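PDB 3U52: phenol hydroxylase component phL from Pseudomonas stutzeri, which is probably the auxiliary beta-type subunit of a multicomponent phenol hydroxylase, packing against the partner subunit in the oxygenase that hydroxylates phenol. Local coordinates for residues Ala133-Ala144 / Val208-Asn219. Sequence-based numbering, arbitrary orientation.
Sequences ANMNNAKIAGDA and VDDWFELTLVQN
The amides of Asn137 and Asn219 come from opposite directions and pair in plane, 19° apart, joining two roughly antiparallel helices (146° between their directions) of the all-helical core found in bacterial multicomponent monooxygenases. The bonding is reciprocal: Asn219 ND2 gives to Asn137 OD1 at 3.2 Å, almost straight, and Asn137 ND2 gives to Asn219 OD1 at 2.8 Å, each donor lying in the carbonyl plane on a lone pair. Next along the interface, Ile140 is a knob among Trp211, Leu214, Thr215 and Asn219; with CG1 beside the backbone N (chi1 -59°), its CG2 is swung onto Trp211 CE3 at 3.5 Å and CD1 reaches Thr215 CB. Beyond it, Ala144 CB makes a CH-pi contact 3.9 Å from the centroid of the Trp211 six-membered ring, and water 1 bridges Trp211 NE1 to Asp143 O. On the other flank, the bent chain of Lys139 runs over Leu214 CD2 to a salt bridge, NZ to Asp143 OD2 at 3.0 Å, plus a weak bond to Asp209 O. In the second shell, His153 of helix 147-175 hydrogen-bonds Thr215 OG1. Asn219 OD1 accepts two hydrogen bonds, from Asn137 ND2 and, at 2.9 Å, from Thr215 OG1. A leucine in place of Asn219 would probably leave the buried Asn137 amide without its reciprocal partner and Thr215 OG1 without this acceptor, with His153 NE2 as its other partner.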
loop_
_atom_site.group_PDB
_atom_site.type_symbol
_atom_site.label_atom_id
_atom_site.label_comp_id
_atom_site.label_asym_id
_atom_site.label_seq_id
_atom_site.Cartn_x
_atom_site.Cartn_y
_atom_site.Cartn_z
ATOM N N ALA D 133 -20.387 -22.124 -20.151
ATOM C CA ALA D 133 -19.298 -21.209 -20.577
ATOM C C ALA D 133 -18.161 -21.139 -19.551
ATOM O O ALA D 133 -17.001 -21.076 -19.927
ATOM C CB ALA D 133 -19.828 -19.800 -20.842
ATOM N N ASN D 134 -18.490 -21.142 -18.263
ATOM C CA ASN D 134 -17.459 -21.350 -17.237
ATOM C C ASN D 134 -16.659 -22.640 -17.511
ATOM O O ASN D 134 -15.430 -22.616 -17.530
ATOM C CB ASN D 134 -18.087 -21.354 -15.825
ATOM C CG ASN D 134 -17.177 -21.904 -14.761
ATOM O OD1 ASN D 134 -17.340 -23.050 -14.338
ATOM N ND2 ASN D 134 -16.217 -21.086 -14.291
ATOM N N MET D 135 -17.354 -23.760 -17.742
ATOM C CA MET D 135 -16.662 -25.044 -17.923
ATOM C C MET D 135 -15.796 -25.047 -19.204
ATOM O O MET D 135 -14.641 -25.539 -19.195
ATOM C CB MET D 135 -17.647 -26.215 -17.910
ATOM C CG MET D 135 -18.420 -26.375 -16.599
ATOM S SD MET D 135 -19.581 -27.718 -16.815
ATOM C CE MET D 135 -18.414 -29.099 -16.903
ATOM N N ASN D 136 -16.325 -24.468 -20.285
ATOM C CA ASN D 136 -15.577 -24.412 -21.563
ATOM C C ASN D 136 -14.319 -23.568 -21.489
ATOM O O ASN D 136 -13.288 -23.920 -22.044
ATOM C CB ASN D 136 -16.471 -23.907 -22.683
ATOM C CG ASN D 136 -17.561 -24.896 -23.042
ATOM O OD1 ASN D 136 -18.629 -24.531 -23.563
ATOM N ND2 ASN D 136 -17.306 -26.158 -22.739
ATOM N N ASN D 137 -14.402 -22.459 -20.753
ATOM C CA ASN D 137 -13.238 -21.603 -20.556
ATOM C C ASN D 137 -12.229 -22.159 -19.583
ATOM O O ASN D 137 -11.043 -21.892 -19.769
ATOM C CB ASN D 137 -13.704 -20.172 -20.158
ATOM C CG ASN D 137 -14.296 -19.425 -21.359
ATOM O OD1 ASN D 137 -15.514 -19.079 -21.416
ATOM N ND2 ASN D 137 -13.441 -19.173 -22.324
ATOM N N ALA D 138 -12.658 -22.896 -18.541
ATOM C CA ALA D 138 -11.710 -23.683 -17.757
ATOM C C ALA D 138 -10.948 -24.693 -18.597
ATOM O O ALA D 138 -9.722 -24.857 -18.426
ATOM C CB ALA D 138 -12.383 -24.403 -16.568
ATOM N N LYS D 139 -11.668 -25.412 -19.450
ATOM C CA LYS D 139 -11.000 -26.306 -20.446
ATOM C C LYS D 139 -9.923 -25.579 -21.290
ATOM O O LYS D 139 -8.784 -26.045 -21.380
ATOM C CB LYS D 139 -12.047 -27.054 -21.294
ATOM C CG LYS D 139 -11.548 -28.221 -22.205
ATOM C CD LYS D 139 -11.482 -27.722 -23.643
ATOM C CE LYS D 139 -11.553 -28.813 -24.769
ATOM N NZ LYS D 139 -10.583 -29.884 -24.592
ATOM N N ILE D 140 -10.261 -24.433 -21.877
ATOM C CA ILE D 140 -9.287 -23.708 -22.712
ATOM C C ILE D 140 -8.116 -23.275 -21.849
ATOM O O ILE D 140 -6.956 -23.436 -22.250
ATOM C CB ILE D 140 -9.966 -22.514 -23.484
ATOM C CG1 ILE D 140 -11.075 -23.028 -24.376
ATOM C CG2 ILE D 140 -8.990 -21.656 -24.285
ATOM C CD1 ILE D 140 -12.232 -22.028 -24.523
ATOM N N ALA D 141 -8.381 -22.758 -20.644
ATOM C CA ALA D 141 -7.294 -22.226 -19.830
ATOM C C ALA D 141 -6.264 -23.358 -19.522
ATOM O O ALA D 141 -5.033 -23.116 -19.389
ATOM C CB ALA D 141 -7.819 -21.527 -18.572
ATOM N N GLY D 142 -6.762 -24.583 -19.434
ATOM C CA GLY D 142 -5.920 -25.735 -19.184
ATOM C C GLY D 142 -5.199 -26.241 -20.430
ATOM O O GLY D 142 -4.179 -26.924 -20.297
ATOM N N ASP D 143 -5.740 -25.955 -21.619
ATOM C CA ASP D 143 -5.205 -26.493 -22.911
ATOM C C ASP D 143 -4.335 -25.560 -23.739
ATOM O O ASP D 143 -3.456 -26.044 -24.451
ATOM C CB ASP D 143 -6.337 -26.979 -23.829
ATOM C CG ASP D 143 -6.917 -28.323 -23.383
ATOM O OD1 ASP D 143 -6.439 -28.885 -22.394
ATOM O OD2 ASP D 143 -7.839 -28.821 -24.040
ATOM N N ALA D 144 -4.606 -24.250 -23.654
ATOM C CA ALA D 144 -3.864 -23.246 -24.394
ATOM C C ALA D 144 -2.430 -23.146 -23.849
ATOM O O ALA D 144 -2.243 -23.202 -22.641
ATOM C CB ALA D 144 -4.573 -21.861 -24.258
ATOM N N VAL D 208 -16.516 -30.852 -27.262
ATOM C CA VAL D 208 -15.552 -30.368 -28.279
ATOM C C VAL D 208 -14.125 -30.575 -27.757
ATOM O O VAL D 208 -13.825 -30.229 -26.619
ATOM C CB VAL D 208 -15.824 -28.859 -28.651
ATOM C CG1 VAL D 208 -14.661 -28.225 -29.505
ATOM C CG2 VAL D 208 -17.138 -28.723 -29.364
ATOM N N ASP D 209 -13.249 -31.141 -28.588
ATOM C CA ASP D 209 -11.835 -31.387 -28.236
ATOM C C ASP D 209 -10.894 -30.216 -28.530
ATOM O O ASP D 209 -9.942 -29.974 -27.779
ATOM C CB ASP D 209 -11.266 -32.584 -29.044
ATOM C CG ASP D 209 -11.773 -33.950 -28.560
ATOM O OD1 ASP D 209 -11.965 -34.144 -27.328
ATOM O OD2 ASP D 209 -11.965 -34.832 -29.434
ATOM N N ASP D 210 -11.073 -29.571 -29.667
ATOM C CA ASP D 210 -10.153 -28.536 -30.156
ATOM C C ASP D 210 -10.425 -27.258 -29.382
ATOM O O ASP D 210 -11.557 -26.723 -29.448
ATOM C CB ASP D 210 -10.393 -28.278 -31.658
ATOM C CG ASP D 210 -9.338 -27.371 -32.272
ATOM O OD1 ASP D 210 -9.113 -26.263 -31.738
ATOM O OD2 ASP D 210 -8.695 -27.759 -33.286
ATOM N N TRP D 211 -9.424 -26.742 -28.667
ATOM C CA TRP D 211 -9.739 -25.627 -27.759
ATOM C C TRP D 211 -10.029 -24.336 -28.526
ATOM O O TRP D 211 -10.859 -23.500 -28.099
ATOM C CB TRP D 211 -8.677 -25.449 -26.680
ATOM C CG TRP D 211 -7.304 -24.998 -27.137
ATOM C CD1 TRP D 211 -6.214 -25.793 -27.326
ATOM C CD2 TRP D 211 -6.872 -23.653 -27.427
ATOM N NE1 TRP D 211 -5.133 -25.038 -27.735
ATOM C CE2 TRP D 211 -5.503 -23.723 -27.807
ATOM C CE3 TRP D 211 -7.501 -22.406 -27.407
ATOM C CZ2 TRP D 211 -4.729 -22.573 -28.114
ATOM C CZ3 TRP D 211 -6.732 -21.254 -27.733
ATOM C CH2 TRP D 211 -5.373 -21.364 -28.102
ATOM N N PHE D 212 -9.359 -24.127 -29.645
ATOM C CA PHE D 212 -9.691 -22.927 -30.411
ATOM C C PHE D 212 -11.078 -22.993 -31.057
ATOM O O PHE D 212 -11.829 -22.014 -31.010
ATOM C CB PHE D 212 -8.628 -22.489 -31.422
ATOM C CG PHE D 212 -8.720 -21.016 -31.725
ATOM C CD1 PHE D 212 -7.962 -20.110 -30.990
ATOM C CD2 PHE D 212 -9.649 -20.522 -32.676
ATOM C CE1 PHE D 212 -8.065 -18.711 -31.229
ATOM C CE2 PHE D 212 -9.781 -19.142 -32.920
ATOM C CZ PHE D 212 -8.961 -18.224 -32.206
ATOM N N GLU D 213 -11.435 -24.169 -31.584
ATOM C CA GLU D 213 -12.818 -24.397 -32.019
ATOM C C GLU D 213 -13.751 -24.018 -30.863
ATOM O O GLU D 213 -14.710 -23.277 -31.049
ATOM C CB GLU D 213 -13.052 -25.861 -32.443
ATOM C CG GLU D 213 -14.449 -26.095 -33.054
ATOM C CD GLU D 213 -14.754 -27.554 -33.369
ATOM O OE1 GLU D 213 -15.936 -27.817 -33.724
ATOM O OE2 GLU D 213 -13.845 -28.418 -33.294
ATOM N N LEU D 214 -13.436 -24.510 -29.657
ATOM C CA LEU D 214 -14.238 -24.211 -28.477
ATOM C C LEU D 214 -14.319 -22.717 -28.131
ATOM O O LEU D 214 -15.419 -22.215 -27.861
ATOM C CB LEU D 214 -13.750 -25.006 -27.256
ATOM C CG LEU D 214 -14.703 -25.072 -26.070
ATOM C CD1 LEU D 214 -16.121 -25.471 -26.402
ATOM C CD2 LEU D 214 -14.101 -25.980 -25.026
ATOM N N THR D 215 -13.185 -22.004 -28.127
ATOM C CA THR D 215 -13.261 -20.561 -27.802
ATOM C C THR D 215 -14.105 -19.777 -28.827
ATOM O O THR D 215 -14.898 -18.890 -28.460
ATOM C CB THR D 215 -11.863 -19.911 -27.546
ATOM O OG1 THR D 215 -12.062 -18.675 -26.863
ATOM C CG2 THR D 215 -11.131 -19.582 -28.812
ATOM N N LEU D 216 -13.921 -20.104 -30.104
ATOM C CA LEU D 216 -14.688 -19.540 -31.209
ATOM C C LEU D 216 -16.182 -19.738 -31.009
ATOM O O LEU D 216 -16.951 -18.802 -31.131
ATOM C CB LEU D 216 -14.260 -20.206 -32.535
ATOM C CG LEU D 216 -15.096 -19.924 -33.811
ATOM C CD1 LEU D 216 -15.003 -18.470 -34.192
ATOM C CD2 LEU D 216 -14.549 -20.738 -34.931
ATOM N N VAL D 217 -16.599 -20.966 -30.734
ATOM C CA VAL D 217 -18.029 -21.290 -30.620
ATOM C C VAL D 217 -18.637 -20.623 -29.403
ATOM O O VAL D 217 -19.703 -19.969 -29.494
ATOM C CB VAL D 217 -18.244 -22.817 -30.514
ATOM C CG1 VAL D 217 -19.723 -23.128 -30.306
ATOM C CG2 VAL D 217 -17.698 -23.501 -31.780
ATOM N N GLN D 218 -17.983 -20.820 -28.260
ATOM C CA GLN D 218 -18.416 -20.232 -26.995
ATOM C C GLN D 218 -18.293 -18.682 -26.935
ATOM O O GLN D 218 -19.273 -17.961 -26.679
ATOM C CB GLN D 218 -17.630 -20.836 -25.818
ATOM C CG GLN D 218 -18.081 -20.287 -24.439
ATOM C CD GLN D 218 -19.561 -20.671 -24.137
ATOM O OE1 GLN D 218 -19.802 -21.763 -23.714
ATOM N NE2 GLN D 218 -20.510 -19.748 -24.303
ATOM N N ASN D 219 -17.084 -18.194 -27.150
ATOM C CA ASN D 219 -16.752 -16.811 -26.833
ATOM C C ASN D 219 -17.063 -15.819 -27.946
ATOM O O ASN D 219 -17.165 -14.632 -27.663
ATOM C CB ASN D 219 -15.288 -16.691 -26.328
ATOM C CG ASN D 219 -15.044 -17.469 -25.006
ATOM O OD1 ASN D 219 -14.076 -18.227 -24.886
ATOM N ND2 ASN D 219 -15.941 -17.313 -24.035
HETATM O O HOH W 1 -2.614 -25.897 -27.223
HETATM O O HOH W 2 -7.609 -28.647 -26.802
#